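Capsid Protein (Unidentified, PDB 4DMI) probably serves as a structural protein of a bacteriophage capsid, assembling into a pentamer of identical subunits. Local coordinates at residues D56-F61 with I162-A167; N73-I78 with Q149-N154; V88-S93 with P133-L138; A100-E105 with A116-V121. All coordinates share one frame; numbering follows the deposited sequence.

Interaction 1 of 4, residues D56-F61 with I162-A167; sequences DLQKAF and IARQIA
The ring of Phe61 takes the CD1 methyl of Ile162 over the centre of one face, a CH-pi contact 3.5 Å from CD1 to the ring centroid, while the carbonyl carbon of Ala163 lies at the ring edge, in plane. The second flat group, the Arg164 guanidinium, has Ile166 CD1 over one face, offset toward the rim, and the Ala60 carbonyl at its edge. Together they fasten the turn after helix 55-58 to the last strand of the beta domain, strand 158-167, whose end carries a classic beta bulge at Ile166 and Ala167 opposite Phe84. Ring and guanidinium planes stand 78° apart, and Arg164 CG packs against Phe61 CE1. Arg164 NH1 donates through bent bonds (137° and 143°) to Gln58 O, of the last helical residue, and Ala60 O, of the turn after it, each at 2.8 Å. On its other side the same group holds Gln165 O side-on through NE and NH2, so the guanidinium is gripped from two directions; NH2 and Gln58 NE2 also share Ile174 O. Lys59 reaches Asp56 of a neighbouring subunit, which places this turn at the pentamer interface. Gln58 NE2 donates to Ile166 O at 3.0 Å, in the carbonyl plane on a lone pair.

Interaction 2 of 4, residues N73-I78 with Q149-N154; sequences NTTTTI and QARSNN
Thr76 and Ala150 form an antiparallel hydrogen-bonded pair, with Thr76 N to Ala150 O at 2.8 Å, almost straight at 177°, and Ala150 N to Thr76 O returning the bond. These bonds join strand 74-77 to strand 147-152 as an antiparallel ladder in the beta domain, continued by Ser152 N to Thr74 O. Where the ladder ends, a side chain takes over: Asn73 N donates to Ser152 OG at 3.0 Å, and Ser152 OG also bonds Val157 O. One water, at the loop end, donates to both Asn73 OD1 and Asn153 O; another links Thr77 OG1 with Gln149 OE1 between the strands.

On the face bearing Thr75, Thr77, Gln149 and Arg151, the side chains of Thr75 and Arg151 run alongside each other, with Thr75 OG1 3.3 Å from Arg151 CD. The CG2 methyl of Thr75, anti to the backbone N, meets the amide end of Gln149. In one of its two conformers, Glu105 OE2 on the adjoining strand accepts from Gln149 NE2 and pairs with Arg151 NE in a salt bridge. At the corner of the chain, Ile78 turns inward among Ile67, Phe69 and Ile104, and its CD1 packs 4.1 Å from Ala150 CB.

Interaction 3 of 4, residues V88-S93 with P133-L138; sequences VGNLSS and PVPFDL
Gly89 and Phe136, and Leu91 and Val134, are the two hydrogen-bonded pairs of an antiparallel ladder between strands 83-95 and 133-142, each joined by two backbone bonds; the shortest is Val134 N to Leu91 O at 2.8 Å. CA-H...O contacts run between them, as from Asn90 CA to Val134 O at 3.3 Å.

The aromatic contact belongs to Phe136. With CG between its own backbone N and carbonyl carbon (chi1 56°), the base of the ring is directed to the neighbouring strand, where Gly89 lies over one face: Gly89 CA is 3.9 Å from the ring centroid, 25° off the normal.

Apolar contacts extend this face. Leu91 CD2 meets Phe136 CE2 at 3.7 Å, the two side chains crossing at about a right angle, and Val134 CG2 touches Ser93 CB. Ala116 of the neighbouring strand packs on both Leu91 and Phe136.

On the reverse face, the Asn90 side chain runs next to Pro133, and its OD1 comes 3.2 Å from Pro135 CA. Asn90 also packs on Val134 of a neighbouring subunit, and Ser92 OG bonds Ile120 O of that subunit.

With no side chain on Gly89, the Phe136 ring rests directly on the backbone, Gly89 C lying 3.4 Å above its plane toward the rim.

Interaction 4 of 4, residues A100-E105 with A116-V121; sequences AIAVIE and ANNRIV
Asn118 reaches across to Ala102 and Ala100 and makes with its side chain the bonds that the backbone makes elsewhere in this beta hairpin of strands 102-107 and 112-121. Its CB lies 3.2 Å from Ala102 O. CG stands between the backbone N and the carbonyl carbon (chi1 73°) and comes close to Ala102 N and the Ala102 CB methyl. OD1 accepts from Ala102 N at 2.9 Å, a nearly straight bond whose donor stands above the carbonyl plane of the side chain, 67° out of it. ND2, at the tip, donates to Ala100 O at 3.1 Å, with the acceptor in the amide plane and an N-H...O angle of 179°; it also bonds Ser92 O on strand 83-95. The amide thus ties together three backbone segments.

Nearer the hairpin turn the backbones pair directly, Ile104 N to Ala116 O at 3.2 Å with a weak return bond, and Ala116 CB packs on Ile104 CB. Asn117 OD1 accepts from Arg119 N, closing an Asx turn where the strand is interrupted. Beyond it, Arg119 O bonds Gln160 of a neighbouring subunit, so this end of the hairpin takes part in the pentamer contact. The Arg119 guanidinium, held by Ser98 O, lays one face over Ile101, whose CG1 sits over its centre 3.5 Å from CZ.

All four contacts reach one mixed sheet, and along the chain they nest: interaction 1 encloses interaction 2, which encloses interaction 3, with interaction 4 innermost. Interactions 3 and 4, centres about 9 Å apart, meet through neighbouring strands 83-95 and 112-121; interactions 2 and 4, about 11 Å between centres, meet across strands 147-152 and 102-107. The centre of interaction 1 is about 22 Å from that of interaction 2 and about 24 Å from that of interaction 4, yet it touches interaction 2 through Ala163 and Ile78 and interaction 3 through Ile162 and Val88. Other subunits touch the segments of interactions 1, 3 and 4 but not those of interaction 2, which lie away from the pentamer contacts.

Interaction 1 of 4, residues D56-F61 with I162-A167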
# COMPACT_ATOMS: atom_id res chain seq x y z
N ASP B 56 3.81 11.30 -1.41
CA ASP B 56 3.01 11.56 -0.24
C ASP B 56 2.92 13.05 0.09
O ASP B 56 1.85 13.55 0.43
CB ASP B 56 3.49 10.74 0.97
CG ASP B 56 4.90 11.11 1.40
OD1 ASP B 56 5.74 11.48 0.55
OD2 ASP B 56 5.17 11.03 2.61
N LEU B 57 4.03 13.76 -0.05
CA LEU B 57 4.05 15.20 0.16
C LEU B 57 3.30 15.93 -0.94
O LEU B 57 2.51 16.84 -0.67
CB LEU B 57 5.49 15.73 0.24
CG LEU B 57 6.42 15.08 1.25
CD1 LEU B 57 7.81 15.71 1.18
CD2 LEU B 57 5.85 15.18 2.66
N GLN B 58 3.53 15.52 -2.19
CA GLN B 58 2.91 16.22 -3.31
C GLN B 58 1.39 16.16 -3.25
O GLN B 58 0.71 17.09 -3.69
CB GLN B 58 3.41 15.66 -4.66
CG GLN B 58 2.86 16.40 -5.87
CD GLN B 58 1.60 15.77 -6.44
OE1 GLN B 58 1.44 14.55 -6.42
NE2 GLN B 58 0.69 16.61 -6.95
N LYS B 59 0.86 15.06 -2.70
CA LYS B 59 -0.58 14.84 -2.64
C LYS B 59 -1.25 15.40 -1.38
O LYS B 59 -2.45 15.17 -1.16
CB LYS B 59 -0.90 13.35 -2.78
CG LYS B 59 -0.49 12.81 -4.15
CD LYS B 59 -0.67 11.30 -4.25
CE LYS B 59 -2.13 10.91 -4.32
NZ LYS B 59 -2.23 9.45 -4.70
N ALA B 60 -0.50 16.14 -0.57
CA ALA B 60 -1.00 16.63 0.72
C ALA B 60 -2.20 17.55 0.59
O ALA B 60 -2.29 18.34 -0.35
CB ALA B 60 0.11 17.35 1.50
N PHE B 61 -3.10 17.46 1.55
CA PHE B 61 -4.23 18.38 1.65
C PHE B 61 -3.83 19.66 2.38
O PHE B 61 -3.06 19.64 3.34
CB PHE B 61 -5.39 17.72 2.41
CG PHE B 61 -6.07 16.63 1.64
CD1 PHE B 61 -7.02 16.93 0.68
CD2 PHE B 61 -5.76 15.30 1.88
CE1 PHE B 61 -7.66 15.92 -0.04
CE2 PHE B 61 -6.38 14.29 1.15
CZ PHE B 61 -7.34 14.60 0.20
N ILE B 162 -13.23 14.61 1.57
CA ILE B 162 -12.39 15.66 1.01
C ILE B 162 -11.86 15.21 -0.34
O ILE B 162 -11.73 14.02 -0.61
CB ILE B 162 -11.22 16.01 1.97
CG1 ILE B 162 -10.41 14.76 2.33
CG2 ILE B 162 -11.73 16.65 3.25
CD1 ILE B 162 -9.23 15.04 3.26
N ALA B 163 -11.54 16.18 -1.18
CA ALA B 163 -10.90 15.90 -2.45
C ALA B 163 -9.92 17.00 -2.77
O ALA B 163 -9.98 18.08 -2.20
CB ALA B 163 -11.95 15.77 -3.58
N ARG B 164 -9.00 16.71 -3.68
CA ARG B 164 -8.17 17.77 -4.26
C ARG B 164 -7.68 17.38 -5.63
O ARG B 164 -7.64 16.20 -5.99
CB ARG B 164 -6.99 18.15 -3.35
CG ARG B 164 -5.94 17.05 -3.14
CD ARG B 164 -4.58 17.67 -2.77
NE ARG B 164 -3.93 18.16 -3.98
CZ ARG B 164 -2.62 18.31 -4.14
NH1 ARG B 164 -1.79 18.09 -3.10
NH2 ARG B 164 -2.14 18.69 -5.31
N GLN B 165 -7.33 18.39 -6.41
CA GLN B 165 -6.77 18.14 -7.73
C GLN B 165 -5.30 17.79 -7.56
O GLN B 165 -4.52 18.58 -7.01
CB GLN B 165 -6.94 19.35 -8.65
CG GLN B 165 -6.80 18.92 -10.12
CD GLN B 165 -6.89 20.06 -11.11
OE1 GLN B 165 -7.31 21.16 -10.78
NE2 GLN B 165 -6.48 19.79 -12.34
N ILE B 166 -4.93 16.62 -8.06
CA ILE B 166 -3.57 16.09 -7.94
C ILE B 166 -2.71 16.46 -9.16
O ILE B 166 -1.51 16.71 -9.04
CB ILE B 166 -3.59 14.55 -7.74
CG1 ILE B 166 -4.35 14.17 -6.46
CG2 ILE B 166 -2.18 13.96 -7.72
CD1 ILE B 166 -3.71 14.71 -5.16
N ALA B 167 -3.33 16.50 -10.34
CA ALA B 167 -2.59 16.79 -11.56
C ALA B 167 -3.52 17.37 -12.61
O ALA B 167 -4.73 17.19 -12.53
CB ALA B 167 -1.92 15.51 -12.09

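Interaction 2 of 4, residues N73-I78 with Q149-N154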
# COMPACT_ATOMS: atom_id res chain seq x y z
N ASN B 73 -29.35 15.17 1.23
CA ASN B 73 -30.57 15.51 0.49
C ASN B 73 -30.32 16.53 -0.63
O ASN B 73 -31.11 17.47 -0.82
CB ASN B 73 -31.66 15.98 1.45
CG ASN B 73 -33.06 15.83 0.87
OD1 ASN B 73 -33.29 15.06 -0.07
ND2 ASN B 73 -34.01 16.56 1.44
N THR B 74 -29.23 16.35 -1.35
CA THR B 74 -28.89 17.20 -2.49
C THR B 74 -27.81 16.54 -3.33
O THR B 74 -27.22 15.53 -2.93
CB THR B 74 -28.44 18.61 -2.04
OG1 THR B 74 -28.44 19.51 -3.16
CG2 THR B 74 -27.05 18.55 -1.41
N THR B 75 -27.56 17.09 -4.51
CA THR B 75 -26.44 16.66 -5.34
C THR B 75 -25.43 17.78 -5.38
O THR B 75 -25.77 18.91 -5.75
CB THR B 75 -26.89 16.33 -6.77
OG1 THR B 75 -27.90 15.32 -6.73
CG2 THR B 75 -25.70 15.85 -7.59
N THR B 76 -24.19 17.47 -5.01
CA THR B 76 -23.15 18.48 -4.88
C THR B 76 -21.94 18.15 -5.74
O THR B 76 -21.35 17.09 -5.63
CB THR B 76 -22.74 18.64 -3.41
OG1 THR B 76 -23.85 19.18 -2.68
CG2 THR B 76 -21.55 19.58 -3.27
N THR B 77 -21.56 19.08 -6.61
CA THR B 77 -20.37 18.91 -7.42
C THR B 77 -19.08 18.97 -6.62
O THR B 77 -18.87 19.87 -5.81
CB THR B 77 -20.33 19.94 -8.55
OG1 THR B 77 -21.45 19.69 -9.41
CG2 THR B 77 -19.05 19.82 -9.35
N ILE B 78 -18.21 17.98 -6.84
CA ILE B 78 -16.88 17.98 -6.26
C ILE B 78 -15.89 18.61 -7.24
O ILE B 78 -15.09 19.47 -6.87
CB ILE B 78 -16.45 16.55 -5.88
CG1 ILE B 78 -17.42 16.02 -4.82
CG2 ILE B 78 -14.99 16.53 -5.42
CD1 ILE B 78 -17.26 14.54 -4.53
N GLN B 149 -19.30 13.97 -8.53
CA GLN B 149 -20.27 14.51 -7.57
C GLN B 149 -20.60 13.57 -6.41
O GLN B 149 -20.39 12.36 -6.48
CB GLN B 149 -21.56 14.92 -8.32
CG GLN B 149 -22.32 13.73 -8.91
CD GLN B 149 -23.44 14.13 -9.86
OE1 GLN B 149 -23.47 15.24 -10.39
NE2 GLN B 149 -24.39 13.21 -10.06
N ALA B 150 -21.09 14.17 -5.33
CA ALA B 150 -21.61 13.43 -4.19
C ALA B 150 -23.11 13.64 -4.21
O ALA B 150 -23.59 14.76 -4.40
CB ALA B 150 -21.02 13.98 -2.92
N ARG B 151 -23.86 12.57 -4.00
CA ARG B 151 -25.31 12.69 -4.03
C ARG B 151 -25.96 11.90 -2.89
O ARG B 151 -25.67 10.71 -2.70
CB ARG B 151 -25.86 12.21 -5.37
CG ARG B 151 -27.37 12.28 -5.48
CD ARG B 151 -27.84 12.01 -6.91
NE ARG B 151 -27.51 10.66 -7.35
CZ ARG B 151 -28.32 9.61 -7.22
NH1 ARG B 151 -29.51 9.75 -6.66
NH2 ARG B 151 -27.94 8.43 -7.67
N SER B 152 -26.81 12.58 -2.13
CA SER B 152 -27.69 11.96 -1.14
C SER B 152 -29.12 12.31 -1.51
O SER B 152 -29.43 13.48 -1.75
CB SER B 152 -27.39 12.50 0.25
OG SER B 152 -28.52 12.33 1.09
N ASN B 153 -30.00 11.31 -1.55
CA ASN B 153 -31.38 11.57 -1.98
C ASN B 153 -32.35 11.72 -0.82
O ASN B 153 -33.57 11.77 -1.02
CB ASN B 153 -31.88 10.47 -2.92
CG ASN B 153 -32.22 9.18 -2.18
OD1 ASN B 153 -31.81 8.97 -1.04
ND2 ASN B 153 -32.99 8.32 -2.83
N ASN B 154 -31.82 11.80 0.39
CA ASN B 154 -32.62 11.68 1.61
C ASN B 154 -31.93 12.35 2.79
O ASN B 154 -30.71 12.24 2.94
CB ASN B 154 -32.84 10.20 1.92
CG ASN B 154 -33.88 9.96 3.00
OD1 ASN B 154 -33.64 10.22 4.18
ND2 ASN B 154 -35.04 9.44 2.60
O HOH W 1 -35.61 13.71 -0.27
O HOH W 2 -23.56 17.86 -9.34

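Interaction 3 of 4, residues V88-S93 with P133-L138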
# COMPACT_ATOMS: atom_id res chain seq x y z
N VAL B 88 -11.62 11.13 -0.99
CA VAL B 88 -11.64 10.20 0.12
C VAL B 88 -12.71 10.60 1.11
O VAL B 88 -12.98 11.78 1.32
CB VAL B 88 -10.28 10.14 0.84
CG1 VAL B 88 -9.22 9.63 -0.08
CG2 VAL B 88 -9.88 11.49 1.35
N GLY B 89 -13.33 9.61 1.73
CA GLY B 89 -14.42 9.91 2.65
C GLY B 89 -15.27 8.71 2.99
O GLY B 89 -14.79 7.58 2.91
N ASN B 90 -16.51 8.97 3.39
CA ASN B 90 -17.43 7.92 3.85
C ASN B 90 -18.85 8.17 3.40
O ASN B 90 -19.27 9.31 3.17
CB ASN B 90 -17.42 7.79 5.38
CG ASN B 90 -16.11 7.24 5.92
OD1 ASN B 90 -15.82 6.05 5.80
ND2 ASN B 90 -15.31 8.12 6.53
N LEU B 91 -19.60 7.07 3.30
CA LEU B 91 -21.04 7.12 3.05
C LEU B 91 -21.76 6.52 4.24
O LEU B 91 -21.24 5.63 4.91
CB LEU B 91 -21.38 6.24 1.84
CG LEU B 91 -20.50 6.34 0.60
CD1 LEU B 91 -20.84 5.21 -0.37
CD2 LEU B 91 -20.69 7.70 -0.06
N SER B 92 -22.99 6.95 4.47
CA SER B 92 -23.85 6.30 5.45
C SER B 92 -24.35 4.95 4.95
O SER B 92 -25.16 4.92 4.02
CB SER B 92 -25.10 7.15 5.70
OG SER B 92 -24.79 8.46 6.15
N SER B 93 -23.95 3.84 5.57
CA SER B 93 -24.48 2.56 5.09
C SER B 93 -25.98 2.45 5.31
O SER B 93 -26.54 2.97 6.27
CB SER B 93 -23.78 1.36 5.73
OG SER B 93 -24.27 1.09 7.04
N PRO B 133 -20.00 3.69 8.69
CA PRO B 133 -19.46 4.37 7.51
C PRO B 133 -19.01 3.37 6.45
O PRO B 133 -18.51 2.28 6.77
CB PRO B 133 -18.23 5.11 8.07
CG PRO B 133 -17.85 4.35 9.33
CD PRO B 133 -19.17 3.89 9.90
N VAL B 134 -19.22 3.72 5.18
CA VAL B 134 -18.67 2.95 4.07
C VAL B 134 -17.57 3.79 3.45
O VAL B 134 -17.83 4.80 2.80
CB VAL B 134 -19.74 2.64 3.02
CG1 VAL B 134 -19.17 1.75 1.91
CG2 VAL B 134 -20.97 1.99 3.65
N PRO B 135 -16.31 3.41 3.67
CA PRO B 135 -15.24 4.28 3.18
C PRO B 135 -14.96 4.17 1.70
O PRO B 135 -15.22 3.15 1.04
CB PRO B 135 -14.01 3.81 3.98
CG PRO B 135 -14.34 2.35 4.34
CD PRO B 135 -15.83 2.35 4.57
N PHE B 136 -14.44 5.26 1.15
CA PHE B 136 -13.92 5.25 -0.22
C PHE B 136 -12.63 6.05 -0.27
O PHE B 136 -12.43 6.98 0.53
CB PHE B 136 -14.96 5.77 -1.23
CG PHE B 136 -15.48 7.14 -0.91
CD1 PHE B 136 -14.77 8.28 -1.31
CD2 PHE B 136 -16.65 7.30 -0.18
CE1 PHE B 136 -15.25 9.55 -0.99
CE2 PHE B 136 -17.13 8.57 0.14
CZ PHE B 136 -16.43 9.69 -0.26
N ASP B 137 -11.76 5.69 -1.21
CA ASP B 137 -10.48 6.37 -1.42
C ASP B 137 -10.13 6.13 -2.89
O ASP B 137 -9.61 5.08 -3.26
CB ASP B 137 -9.41 5.81 -0.47
CG ASP B 137 -8.11 6.59 -0.51
OD1 ASP B 137 -7.85 7.31 -1.50
OD2 ASP B 137 -7.33 6.49 0.46
N LEU B 138 -10.43 7.13 -3.71
CA LEU B 138 -10.44 7.00 -5.16
C LEU B 138 -9.51 8.00 -5.83
O LEU B 138 -9.30 9.11 -5.34
CB LEU B 138 -11.86 7.25 -5.67
CG LEU B 138 -12.95 6.28 -5.22
CD1 LEU B 138 -14.32 6.94 -5.25
CD2 LEU B 138 -12.94 5.10 -6.17

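Interaction 4 of 4, residues A100-E105 with A116-V121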
# COMPACT_ATOMS: atom_id res chain seq x y z
N ALA B 100 -32.78 4.94 0.59
CA ALA B 100 -31.91 6.06 0.97
C ALA B 100 -30.52 5.91 0.35
O ALA B 100 -29.75 5.04 0.75
CB ALA B 100 -31.82 6.20 2.49
N ILE B 101 -30.24 6.76 -0.63
CA ILE B 101 -29.04 6.65 -1.46
C ILE B 101 -28.01 7.71 -1.09
O ILE B 101 -28.34 8.89 -1.00
CB ILE B 101 -29.41 6.84 -2.94
CG1 ILE B 101 -30.39 5.75 -3.37
CG2 ILE B 101 -28.16 6.87 -3.82
CD1 ILE B 101 -30.94 5.94 -4.78
N ALA B 102 -26.77 7.28 -0.87
CA ALA B 102 -25.64 8.17 -0.64
C ALA B 102 -24.46 7.63 -1.43
O ALA B 102 -23.94 6.55 -1.13
CB ALA B 102 -25.30 8.23 0.83
N VAL B 103 -24.07 8.36 -2.48
CA VAL B 103 -23.08 7.84 -3.42
C VAL B 103 -22.07 8.87 -3.86
O VAL B 103 -22.31 10.09 -3.77
CB VAL B 103 -23.74 7.25 -4.70
CG1 VAL B 103 -24.61 6.04 -4.37
CG2 VAL B 103 -24.55 8.32 -5.44
N ILE B 104 -20.93 8.39 -4.33
CA ILE B 104 -20.03 9.18 -5.17
C ILE B 104 -20.25 8.68 -6.58
O ILE B 104 -20.27 7.47 -6.83
CB ILE B 104 -18.56 8.94 -4.79
CG1 ILE B 104 -18.28 9.47 -3.37
CG2 ILE B 104 -17.62 9.61 -5.80
CD1 ILE B 104 -18.19 11.02 -3.28
N GLU B 105 -20.43 9.60 -7.53
CA GLU B 105 -20.62 9.19 -8.92
C GLU B 105 -19.99 10.16 -9.91
O GLU B 105 -19.80 11.35 -9.64
CB GLU B 105 -22.10 9.01 -9.24
CG GLU B 105 -22.92 10.28 -9.12
CD GLU B 105 -24.41 10.00 -9.05
OE1 GLU B 105 -24.77 8.81 -8.95
OE2 GLU B 105 -25.21 10.97 -9.09
N ALA B 116 -18.81 4.77 -5.49
CA ALA B 116 -18.92 4.34 -4.10
C ALA B 116 -20.40 4.25 -3.75
O ALA B 116 -21.13 5.22 -3.93
CB ALA B 116 -18.20 5.32 -3.17
N ASN B 117 -20.83 3.08 -3.28
CA ASN B 117 -22.25 2.77 -3.08
C ASN B 117 -22.56 2.45 -1.61
O ASN B 117 -21.82 1.68 -0.97
CB ASN B 117 -22.61 1.57 -3.98
CG ASN B 117 -24.10 1.38 -4.16
OD1 ASN B 117 -24.91 1.75 -3.30
ND2 ASN B 117 -24.48 0.79 -5.29
N ASN B 118 -23.62 3.04 -1.06
CA ASN B 118 -23.92 2.85 0.36
C ASN B 118 -24.90 1.73 0.70
O ASN B 118 -25.00 1.33 1.87
CB ASN B 118 -24.49 4.14 0.96
CG ASN B 118 -25.91 4.41 0.51
OD1 ASN B 118 -26.21 4.39 -0.70
ND2 ASN B 118 -26.80 4.62 1.46
N ARG B 119 -25.65 1.24 -0.29
CA ARG B 119 -26.77 0.34 0.00
C ARG B 119 -26.31 -1.11 -0.09
O ARG B 119 -26.55 -1.81 -1.07
CB ARG B 119 -27.96 0.62 -0.94
CG ARG B 119 -28.65 1.95 -0.65
CD ARG B 119 -29.91 2.13 -1.48
NE ARG B 119 -29.62 2.24 -2.90
CZ ARG B 119 -30.54 2.33 -3.85
NH1 ARG B 119 -31.84 2.32 -3.52
NH2 ARG B 119 -30.19 2.44 -5.12
N ILE B 120 -25.66 -1.55 0.98
CA ILE B 120 -24.87 -2.77 0.94
C ILE B 120 -25.19 -3.76 2.07
O ILE B 120 -24.87 -4.94 1.94
CB ILE B 120 -23.35 -2.40 0.95
CG1 ILE B 120 -22.44 -3.61 0.74
CG2 ILE B 120 -22.97 -1.69 2.25
CD1 ILE B 120 -22.67 -4.36 -0.55
N VAL B 121 -25.81 -3.33 3.16
CA VAL B 121 -25.94 -4.28 4.27
C VAL B 121 -27.16 -5.19 4.14
O VAL B 121 -28.17 -4.83 3.54
CB VAL B 121 -25.82 -3.64 5.69
CG1 VAL B 121 -24.66 -2.64 5.75
CG2 VAL B 121 -27.10 -2.99 6.11